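Local coordinates for lectin-like protein (Entamoeba histolytica HM-1:IMSS-A, PDB 5ZBT) that is of unknown function but, through its legume lectin-like domain, the part described here, may bind D-mannose as ERGIC-53-like cargo lectins do, at residues 79-84 / 172-177; 181-186 / 195-200; 26-31 / 73-78. One frame throughout, in Å; residues are numbered along the deposited sequence.

How the contacts relate
The three contacts belong to one legume lectin-like beta sandwich. Contacts 1 and 2 lie in the same seven-stranded antiparallel sheet, their centres about 9 Å apart, and are joined directly: strand 170-176 of contact 1 is the neighbour of strand 181-188 of contact 2, with Lys174 O 2.7 Å from Ile183 N and Leu176 N 2.9 Å from Lys181 O, both probable hydrogen bonds. Contact 3 packs two loops, its centre about 11 Å from that of contact 1; Leu82 CD2 meets Leu28 CD1 at 4.1 Å, and residues 73-78 run straight into 79-84. Contacts 2 and 3 stay apart, about 9 Å between nearest atoms. All three are structural packing of the sandwich.

Contact 1 of 3, residues 79-84 / 172-177; sequences SFELQL and RIKYLV
The Phe80 ring overlaps the side chain of Tyr175 at its root: Tyr175 CB sits over one ring face, 4.1 Å from the centroid, in a CH-pi contact. Phe80 takes the rotamer with CG between the backbone N and the carbonyl carbon (chi1 62°), which stands the ring up beside the neighbouring strand, whereas the phenol of Tyr175 leads away to a hydrogen bond with Ile201 O. On the same buried face Leu82 pairs with Ile173, their CB atoms 4.3 Å apart.

Strands 80-84 and 172-176 are antiparallel. Phe80 with Tyr175 and Leu82 with Ile173 are hydrogen-bonded pairs, each exchanging two backbone bonds; Glu81 with Lys174 and Gln83 with Arg172 are the non-hydrogen-bonded pairs. Past the strand end, Val177 N donates to Ser79 OG at 3.0 Å in a nearly straight bond, prolonging the ladder through a side chain.

The other face is polar. Arg172 reaches diagonally to Glu81, NH1 to OE2 3.0 Å, in a salt bridge. The carboxylate and guanidinium planes are turned 60° apart; OE2 lies near the guanidinium plane, while NH1 meets it from above the carboxylate plane, 40° out. Gln83 NE2 lies on the opposite face, on the anti side, but at 2.5 Å from Glu81 OE2 its geometry is doubtful. Glu81 OE1 rests against the aliphatic part of Lys174, 3.3 Å from CD. Arg172 NH2 has a second partner in Asn192 OD1.

The salt bridge and the Lys174 methylenes beside OE1, probably also Gln83, restrict rotation of the carboxylate, and the positive charges of Arg172 and Lys174 would probably favour its ionised form. The pair thus has a salt bridge and polar side chains on one face, aromatic and aliphatic packing on the face turned into the sandwich.

Contact 2 of 3, residues 181-186 / 195-200; sequences KLIIEI and CITIED
Lys181 runs alongside Glu199, the two side chains pointing the same way. Its CG lies 3.4 Å from Glu199 OE1, and the bend of Glu199 at chi2 (-86°) brings the carboxylate back to the lysine chain; NZ nevertheless remains 4.3 Å from OE2, beyond a salt bridge, so any attraction is probably weak and long-range. Lys181 CD touches Thr197 CG2 (3.9 Å), the two side chains running at a slant.

Leu182 forms a hydrogen-bonded antiparallel pair with Ile198, N to O and O to N. On the buried face their branches lie side by side, Leu182 CD2 touching Ile198 CD1 at 4.0 Å. Ile183 follows as a non-hydrogen-bonded pair with Thr197 on the opposite face, where its CG1 rests beside OG1 and CG2 of the threonine.

At Ile184 the regular ladder is disturbed. Its N donates to Ile196 O at 2.8 Å, while its carbonyl accepts a longer bond from Ile196 N, 3.2 Å. Cys195 and Ile196 both face this residue, a classic beta bulge, and Cys195 CB presses to 3.3 Å from Ile184 O. A water joins Cys195 N to the same carbonyl. Further on, Glu185 points away from the partner strand, and its OE1 accepts a hydrogen bond from Asn192 ND2.

The two segments are arms of the hairpin 181-188/191-198, the latter strand outermost in its sheet within the chain. Strand 170-176 flanks the other arm, Ile173 touching Leu182 and Ile184. Strands 135-142 and 153-158 of the second sheet pack beneath through Val138 and Tyr155, and the Cys195-Cys157 disulfide ties the two sheets together.

Contact 3 of 3, residues 26-31 / 73-78; sequences DVLSFR and YKVDLP
Two loops of the lectin sandwich pack together here: residues 73-78, which link strand 66-71 to strand 80-90, and residues 26-31, ahead of helix 36-42. The joint is apolar. Val27 CG2 meets Val75 CG1 at 3.5 Å, the two valines lying alongside, pointing opposite ways, and the same Val27 methyl also reaches Tyr73 CB. Leu28 approaches two partners tip to tip, CD2 toward Val75 CG1 and CD1 toward Leu77 CD1, both at 3.9 Å; its CG lies anti to the carbonyl carbon (chi1 -55°), with both methyls directed at the other loop. No direct hydrogen bond crosses; a water connects Val27 O with Tyr73 N.

An Asx turn shapes the first loop. Asp26 OD1 accepts from Leu28 N at 2.9 Å, nearly along its C-O axis, and from Ser29 N, well above the carboxylate plane (40°), while OD2 takes the Ser29 hydroxyl on its syn side and a salt bridge from Arg31 NH1, 3.0 Å. All four groups fix the carboxylate.

Around the joint, Asn42 of helix 36-42 touches Val27 and Tyr73, Leu208 of strand 207-213 packs on Leu28, and Tyr229 of strand 220-231 lies against Leu77.

Contact 1 of 3, residues 79-84 / 172-177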
loop_
_atom_site.group_PDB
_atom_site.type_symbol
_atom_site.label_atom_id
_atom_site.label_comp_id
_atom_site.label_asym_id
_atom_site.label_seq_id
_atom_site.Cartn_x
_atom_site.Cartn_y
_atom_site.Cartn_z
ATOM N N SER A 79 -2.137 11.177 -15.034
ATOM C CA SER A 79 -3.221 10.748 -14.164
ATOM C C SER A 79 -3.293 9.234 -14.179
ATOM O O SER A 79 -3.227 8.607 -15.237
ATOM C CB SER A 79 -4.547 11.362 -14.609
ATOM O OG SER A 79 -4.465 12.763 -14.471
ATOM N N PHE A 80 -3.368 8.647 -12.994
ATOM C CA PHE A 80 -3.218 7.211 -12.896
ATOM C C PHE A 80 -4.182 6.660 -11.868
ATOM O O PHE A 80 -4.734 7.389 -11.034
ATOM C CB PHE A 80 -1.782 6.807 -12.531
ATOM C CG PHE A 80 -1.328 7.312 -11.201
ATOM C CD1 PHE A 80 -1.567 6.570 -10.046
ATOM C CD2 PHE A 80 -0.646 8.524 -11.101
ATOM C CE1 PHE A 80 -1.155 7.027 -8.809
ATOM C CE2 PHE A 80 -0.212 8.986 -9.876
ATOM C CZ PHE A 80 -0.464 8.232 -8.718
ATOM N N GLU A 81 -4.359 5.346 -11.940
ATOM C CA GLU A 81 -5.097 4.597 -10.941
ATOM C C GLU A 81 -4.287 3.349 -10.620
ATOM O O GLU A 81 -3.859 2.631 -11.534
ATOM C CB GLU A 81 -6.508 4.243 -11.435
ATOM C CG GLU A 81 -7.135 3.134 -10.630
ATOM C CD GLU A 81 -8.632 2.967 -10.871
ATOM O OE1 GLU A 81 -9.340 3.968 -11.131
ATOM O OE2 GLU A 81 -9.104 1.814 -10.768
ATOM N N LEU A 82 -4.028 3.125 -9.332
ATOM C CA LEU A 82 -3.417 1.891 -8.864
ATOM C C LEU A 82 -4.470 1.057 -8.142
ATOM O O LEU A 82 -5.276 1.592 -7.362
ATOM C CB LEU A 82 -2.225 2.167 -7.943
ATOM C CG LEU A 82 -1.209 3.198 -8.440
ATOM C CD1 LEU A 82 -0.317 3.690 -7.311
ATOM C CD2 LEU A 82 -0.370 2.611 -9.558
ATOM N N GLN A 83 -4.463 -0.249 -8.422
ATOM C CA GLN A 83 -5.366 -1.222 -7.808
ATOM C C GLN A 83 -4.536 -2.315 -7.154
ATOM O O GLN A 83 -3.845 -3.073 -7.841
ATOM C CB GLN A 83 -6.313 -1.833 -8.840
ATOM C CG GLN A 83 -7.343 -0.868 -9.399
ATOM C CD GLN A 83 -8.061 -1.446 -10.589
ATOM O OE1 GLN A 83 -8.070 -2.654 -10.772
ATOM N NE2 GLN A 83 -8.642 -0.592 -11.420
ATOM N N LEU A 84 -4.600 -2.401 -5.838
ATOM C CA LEU A 84 -3.837 -3.380 -5.082
ATOM C C LEU A 84 -4.819 -4.378 -4.484
ATOM O O LEU A 84 -5.579 -4.037 -3.573
ATOM C CB LEU A 84 -3.014 -2.702 -3.992
ATOM C CG LEU A 84 -2.074 -3.650 -3.246
ATOM C CD1 LEU A 84 -0.905 -4.032 -4.158
ATOM C CD2 LEU A 84 -1.571 -3.003 -2.008
ATOM N N ARG A 172 -7.919 1.142 -3.914
ATOM C CA ARG A 172 -7.898 1.931 -5.145
ATOM C C ARG A 172 -7.305 3.310 -4.864
ATOM O O ARG A 172 -7.837 4.066 -4.044
ATOM C CB ARG A 172 -9.300 2.049 -5.754
ATOM C CG ARG A 172 -9.331 2.703 -7.144
ATOM C CD ARG A 172 -10.754 2.929 -7.701
ATOM N NE ARG A 172 -11.683 1.863 -7.332
ATOM C CZ ARG A 172 -11.694 0.652 -7.874
ATOM N NH1 ARG A 172 -10.843 0.339 -8.847
ATOM N NH2 ARG A 172 -12.551 -0.253 -7.432
ATOM N N ILE A 173 -6.215 3.635 -5.553
ATOM C CA ILE A 173 -5.500 4.898 -5.397
ATOM C C ILE A 173 -5.563 5.638 -6.731
ATOM O O ILE A 173 -4.967 5.193 -7.719
ATOM C CB ILE A 173 -4.045 4.666 -4.958
ATOM C CG1 ILE A 173 -3.998 4.017 -3.572
ATOM C CG2 ILE A 173 -3.240 5.967 -4.989
ATOM C CD1 ILE A 173 -2.754 3.199 -3.347
ATOM N N LYS A 174 -6.281 6.762 -6.768
ATOM C CA LYS A 174 -6.494 7.531 -7.988
ATOM C C LYS A 174 -5.930 8.931 -7.811
ATOM O O LYS A 174 -6.230 9.598 -6.818
ATOM C CB LYS A 174 -7.987 7.642 -8.326
ATOM C CG LYS A 174 -8.673 6.370 -8.771
ATOM C CD LYS A 174 -10.018 6.709 -9.457
ATOM C CE LYS A 174 -11.064 7.232 -8.458
ATOM N NZ LYS A 174 -12.378 7.622 -9.079
ATOM N N TYR A 175 -5.163 9.401 -8.786
ATOM C CA TYR A 175 -4.646 10.764 -8.756
ATOM C C TYR A 175 -4.886 11.448 -10.097
ATOM O O TYR A 175 -4.507 10.921 -11.148
ATOM C CB TYR A 175 -3.160 10.771 -8.414
ATOM C CG TYR A 175 -2.551 12.159 -8.290
ATOM C CD1 TYR A 175 -2.981 13.042 -7.299
ATOM C CD2 TYR A 175 -1.530 12.578 -9.150
ATOM C CE1 TYR A 175 -2.414 14.300 -7.159
ATOM C CE2 TYR A 175 -0.946 13.842 -9.017
ATOM C CZ TYR A 175 -1.398 14.693 -8.021
ATOM O OH TYR A 175 -0.840 15.943 -7.881
ATOM N N LEU A 176 -5.512 12.620 -10.064
ATOM C CA LEU A 176 -5.682 13.447 -11.251
ATOM C C LEU A 176 -4.656 14.571 -11.202
ATOM O O LEU A 176 -4.681 15.396 -10.279
ATOM C CB LEU A 176 -7.101 14.004 -11.328
ATOM C CG LEU A 176 -8.162 12.929 -11.097
ATOM C CD1 LEU A 176 -9.549 13.552 -10.972
ATOM C CD2 LEU A 176 -8.116 11.925 -12.225
ATOM N N VAL A 177 -3.757 14.594 -12.195
ATOM C CA VAL A 177 -2.577 15.458 -12.155
ATOM C C VAL A 177 -2.972 16.924 -12.306
ATOM O O VAL A 177 -2.495 17.796 -11.568
ATOM C CB VAL A 177 -1.573 15.033 -13.242
ATOM C CG1 VAL A 177 -0.502 16.078 -13.412
ATOM C CG2 VAL A 177 -0.946 13.680 -12.900
#

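Contact 2 of 3, residues 181-186 / 195-200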
loop_
_atom_site.group_PDB
_atom_site.type_symbol
_atom_site.label_atom_id
_atom_site.label_comp_id
_atom_site.label_asym_id
_atom_site.label_seq_id
_atom_site.Cartn_x
_atom_site.Cartn_y
_atom_site.Cartn_z
ATOM N N LYS A 181 -5.708 16.202 -7.339
ATOM C CA LYS A 181 -6.698 15.543 -6.503
ATOM C C LYS A 181 -6.326 14.076 -6.349
ATOM O O LYS A 181 -6.158 13.363 -7.348
ATOM C CB LYS A 181 -8.092 15.676 -7.106
ATOM C CG LYS A 181 -9.187 15.586 -6.084
ATOM C CD LYS A 181 -10.424 14.996 -6.697
ATOM C CE LYS A 181 -11.498 16.015 -6.962
ATOM N NZ LYS A 181 -12.812 15.303 -7.182
ATOM N N LEU A 182 -6.195 13.636 -5.103
ATOM C CA LEU A 182 -5.967 12.237 -4.779
ATOM C C LEU A 182 -7.246 11.651 -4.192
ATOM O O LEU A 182 -7.879 12.267 -3.333
ATOM C CB LEU A 182 -4.803 12.090 -3.803
ATOM C CG LEU A 182 -4.507 10.673 -3.333
ATOM C CD1 LEU A 182 -3.730 9.954 -4.404
ATOM C CD2 LEU A 182 -3.738 10.700 -2.032
ATOM N N ILE A 183 -7.627 10.472 -4.664
ATOM C CA ILE A 183 -8.840 9.799 -4.216
ATOM C C ILE A 183 -8.471 8.376 -3.830
ATOM O O ILE A 183 -7.820 7.671 -4.608
ATOM C CB ILE A 183 -9.938 9.809 -5.300
ATOM C CG1 ILE A 183 -10.243 11.252 -5.721
ATOM C CG2 ILE A 183 -11.197 9.129 -4.802
ATOM C CD1 ILE A 183 -11.376 11.379 -6.707
ATOM N N ILE A 184 -8.831 7.986 -2.606
ATOM C CA ILE A 184 -8.673 6.627 -2.102
ATOM C C ILE A 184 -10.058 6.010 -1.989
ATOM O O ILE A 184 -10.956 6.595 -1.369
ATOM C CB ILE A 184 -7.974 6.590 -0.729
ATOM C CG1 ILE A 184 -6.736 7.497 -0.698
ATOM C CG2 ILE A 184 -7.612 5.164 -0.360
ATOM C CD1 ILE A 184 -5.635 7.080 -1.617
ATOM N N GLU A 185 -10.226 4.834 -2.588
ATOM C CA GLU A 185 -11.421 4.026 -2.459
ATOM C C GLU A 185 -10.984 2.612 -2.133
ATOM O O GLU A 185 -9.818 2.257 -2.303
ATOM C CB GLU A 185 -12.260 4.042 -3.748
ATOM C CG GLU A 185 -12.805 5.421 -4.073
ATOM C CD GLU A 185 -13.163 5.611 -5.531
ATOM O OE1 GLU A 185 -13.005 4.654 -6.329
ATOM O OE2 GLU A 185 -13.621 6.725 -5.872
ATOM N N ILE A 186 -11.917 1.800 -1.657
ATOM C CA ILE A 186 -11.623 0.387 -1.458
ATOM C C ILE A 186 -12.834 -0.437 -1.876
ATOM O O ILE A 186 -13.968 -0.124 -1.507
ATOM C CB ILE A 186 -11.180 0.066 -0.015
ATOM C CG1 ILE A 186 -10.674 -1.383 0.047
ATOM C CG2 ILE A 186 -12.295 0.273 0.979
ATOM C CD1 ILE A 186 -9.574 -1.615 1.056
ATOM N N CYS A 195 -13.617 6.652 0.561
ATOM C CA CYS A 195 -12.789 6.699 1.760
ATOM C C CYS A 195 -12.214 8.102 1.981
ATOM O O CYS A 195 -12.614 8.805 2.912
ATOM C CB CYS A 195 -11.692 5.629 1.668
ATOM S SG CYS A 195 -10.560 5.541 3.067
ATOM N N ILE A 196 -11.316 8.546 1.111
ATOM C CA ILE A 196 -10.617 9.810 1.294
ATOM C C ILE A 196 -10.512 10.511 -0.056
ATOM O O ILE A 196 -10.246 9.879 -1.089
ATOM C CB ILE A 196 -9.222 9.580 1.917
ATOM C CG1 ILE A 196 -9.337 9.244 3.407
ATOM C CG2 ILE A 196 -8.272 10.774 1.674
ATOM C CD1 ILE A 196 -8.104 8.536 3.964
ATOM N N THR A 197 -10.748 11.817 -0.044
ATOM C CA THR A 197 -10.401 12.696 -1.150
ATOM C C THR A 197 -9.528 13.812 -0.600
ATOM O O THR A 197 -9.874 14.418 0.419
ATOM C CB THR A 197 -11.652 13.290 -1.814
ATOM O OG1 THR A 197 -12.450 12.233 -2.343
ATOM C CG2 THR A 197 -11.273 14.205 -2.947
ATOM N N ILE A 198 -8.408 14.083 -1.265
ATOM C CA ILE A 198 -7.512 15.172 -0.890
ATOM C C ILE A 198 -7.385 16.112 -2.073
ATOM O O ILE A 198 -6.917 15.709 -3.151
ATOM C CB ILE A 198 -6.121 14.668 -0.469
ATOM C CG1 ILE A 198 -6.230 13.544 0.556
ATOM C CG2 ILE A 198 -5.289 15.823 0.097
ATOM C CD1 ILE A 198 -4.904 13.016 0.966
ATOM N N GLU A 199 -7.770 17.364 -1.870
ATOM C CA GLU A 199 -7.584 18.371 -2.902
ATOM C C GLU A 199 -6.216 19.038 -2.767
ATOM O O GLU A 199 -5.568 18.986 -1.717
ATOM C CB GLU A 199 -8.692 19.417 -2.832
ATOM C CG GLU A 199 -10.056 18.821 -2.614
ATOM C CD GLU A 199 -10.730 18.411 -3.909
ATOM O OE1 GLU A 199 -10.162 18.679 -4.995
ATOM O OE2 GLU A 199 -11.830 17.814 -3.833
ATOM N N ASP A 200 -5.773 19.642 -3.866
ATOM C CA ASP A 200 -4.544 20.442 -3.901
ATOM C C ASP A 200 -3.353 19.708 -3.262
ATOM O O ASP A 200 -2.598 20.255 -2.456
ATOM C CB ASP A 200 -4.776 21.812 -3.250
ATOM C CG ASP A 200 -3.654 22.785 -3.539
ATOM O OD1 ASP A 200 -3.333 22.989 -4.734
ATOM O OD2 ASP A 200 -3.087 23.343 -2.568
HETATM O O HOH W 1 -13.128 8.461 -1.667
#

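Contact 3 of 3, residues 26-31 / 73-78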
loop_
_atom_site.group_PDB
_atom_site.type_symbol
_atom_site.label_atom_id
_atom_site.label_comp_id
_atom_site.label_asym_id
_atom_site.label_seq_id
_atom_site.Cartn_x
_atom_site.Cartn_y
_atom_site.Cartn_z
ATOM N N ASP A 26 5.495 -0.457 -18.535
ATOM C CA ASP A 26 4.874 -0.538 -17.208
ATOM C C ASP A 26 5.869 -1.153 -16.223
ATOM O O ASP A 26 6.167 -2.349 -16.294
ATOM C CB ASP A 26 3.592 -1.366 -17.297
ATOM C CG ASP A 26 2.824 -1.449 -15.986
ATOM O OD1 ASP A 26 3.364 -1.071 -14.924
ATOM O OD2 ASP A 26 1.657 -1.904 -16.030
ATOM N N VAL A 27 6.367 -0.349 -15.287
ATOM C CA VAL A 27 7.349 -0.825 -14.324
ATOM C C VAL A 27 6.750 -0.943 -12.927
ATOM O O VAL A 27 7.483 -0.922 -11.934
ATOM C CB VAL A 27 8.597 0.072 -14.303
ATOM C CG1 VAL A 27 9.266 0.104 -15.678
ATOM C CG2 VAL A 27 8.223 1.463 -13.837
ATOM N N LEU A 28 5.427 -1.064 -12.833
ATOM C CA LEU A 28 4.734 -1.165 -11.556
ATOM C C LEU A 28 3.896 -2.425 -11.422
ATOM O O LEU A 28 3.838 -3.012 -10.340
ATOM C CB LEU A 28 3.818 0.061 -11.350
ATOM C CG LEU A 28 4.440 1.450 -11.449
ATOM C CD1 LEU A 28 3.415 2.561 -11.199
ATOM C CD2 LEU A 28 5.619 1.580 -10.485
ATOM N N SER A 29 3.221 -2.839 -12.488
ATOM C CA SER A 29 2.176 -3.840 -12.378
ATOM C C SER A 29 2.749 -5.232 -12.192
ATOM O O SER A 29 3.791 -5.568 -12.757
ATOM C CB SER A 29 1.295 -3.832 -13.623
ATOM O OG SER A 29 0.587 -2.619 -13.716
ATOM N N PHE A 30 2.062 -6.036 -11.381
ATOM C CA PHE A 30 2.124 -7.486 -11.507
ATOM C C PHE A 30 0.706 -8.021 -11.399
ATOM O O PHE A 30 0.006 -7.764 -10.413
ATOM C CB PHE A 30 3.053 -8.144 -10.482
ATOM C CG PHE A 30 2.870 -7.679 -9.065
ATOM C CD1 PHE A 30 3.554 -6.563 -8.590
ATOM C CD2 PHE A 30 2.098 -8.416 -8.179
ATOM C CE1 PHE A 30 3.419 -6.154 -7.274
ATOM C CE2 PHE A 30 1.960 -8.024 -6.854
ATOM C CZ PHE A 30 2.617 -6.888 -6.401
ATOM N N ARG A 31 0.283 -8.732 -12.428
ATOM C CA ARG A 31 -1.083 -9.193 -12.588
ATOM C C ARG A 31 -1.150 -10.701 -12.401
ATOM O O ARG A 31 -0.129 -11.393 -12.353
ATOM C CB ARG A 31 -1.617 -8.785 -13.966
ATOM C CG ARG A 31 -1.579 -7.272 -14.190
ATOM C CD ARG A 31 -2.004 -6.874 -15.596
ATOM N NE ARG A 31 -1.301 -5.665 -16.029
ATOM C CZ ARG A 31 -0.081 -5.661 -16.571
ATOM N NH1 ARG A 31 0.492 -4.514 -16.923
ATOM N NH2 ARG A 31 0.567 -6.809 -16.757
ATOM N N TYR A 73 12.324 1.495 -10.005
ATOM C CA TYR A 73 12.359 2.585 -10.972
ATOM C C TYR A 73 11.389 3.693 -10.570
ATOM O O TYR A 73 10.186 3.455 -10.418
ATOM C CB TYR A 73 12.061 2.041 -12.373
ATOM C CG TYR A 73 13.033 0.926 -12.703
ATOM C CD1 TYR A 73 14.402 1.181 -12.755
ATOM C CD2 TYR A 73 12.603 -0.387 -12.886
ATOM C CE1 TYR A 73 15.323 0.165 -13.012
ATOM C CE2 TYR A 73 13.518 -1.411 -13.146
ATOM C CZ TYR A 73 14.882 -1.127 -13.209
ATOM O OH TYR A 73 15.822 -2.116 -13.470
ATOM N N LYS A 74 11.927 4.897 -10.391
ATOM C CA LYS A 74 11.111 6.070 -10.114
ATOM C C LYS A 74 10.273 6.433 -11.338
ATOM O O LYS A 74 10.792 6.497 -12.463
ATOM C CB LYS A 74 12.017 7.230 -9.711
ATOM C CG LYS A 74 11.292 8.542 -9.505
ATOM C CD LYS A 74 12.248 9.622 -8.990
ATOM C CE LYS A 74 11.874 10.030 -7.569
ATOM N NZ LYS A 74 13.008 10.680 -6.848
ATOM N N VAL A 75 8.974 6.686 -11.122
ATOM C CA VAL A 75 8.034 6.917 -12.216
ATOM C C VAL A 75 7.568 8.370 -12.221
ATOM O O VAL A 75 7.455 9.025 -11.179
ATOM C CB VAL A 75 6.817 5.966 -12.144
ATOM C CG1 VAL A 75 7.247 4.541 -12.396
ATOM C CG2 VAL A 75 6.092 6.082 -10.798
ATOM N N ASP A 76 7.289 8.869 -13.423
ATOM C CA ASP A 76 6.725 10.201 -13.650
ATOM C C ASP A 76 5.388 9.994 -14.354
ATOM O O ASP A 76 5.347 9.906 -15.580
ATOM C CB ASP A 76 7.670 11.061 -14.486
ATOM C CG ASP A 76 7.281 12.534 -14.494
ATOM O OD1 ASP A 76 6.176 12.868 -14.017
ATOM O OD2 ASP A 76 8.106 13.357 -14.947
ATOM N N LEU A 77 4.295 9.923 -13.580
ATOM C CA LEU A 77 3.112 9.385 -14.239
ATOM C C LEU A 77 2.132 10.482 -14.620
ATOM O O LEU A 77 2.067 11.523 -13.964
ATOM C CB LEU A 77 2.393 8.381 -13.326
ATOM C CG LEU A 77 3.156 7.101 -12.992
ATOM C CD1 LEU A 77 2.291 6.223 -12.140
ATOM C CD2 LEU A 77 3.562 6.387 -14.276
ATOM N N PRO A 78 1.350 10.266 -15.675
ATOM C CA PRO A 78 0.150 11.088 -15.877
ATOM C C PRO A 78 -0.921 10.654 -14.895
ATOM O O PRO A 78 -0.649 9.825 -14.022
ATOM C CB PRO A 78 -0.254 10.763 -17.316
ATOM C CG PRO A 78 0.158 9.330 -17.457
ATOM C CD PRO A 78 1.434 9.166 -16.657
HETATM O O HOH W 2 9.598 0.028 -10.084
#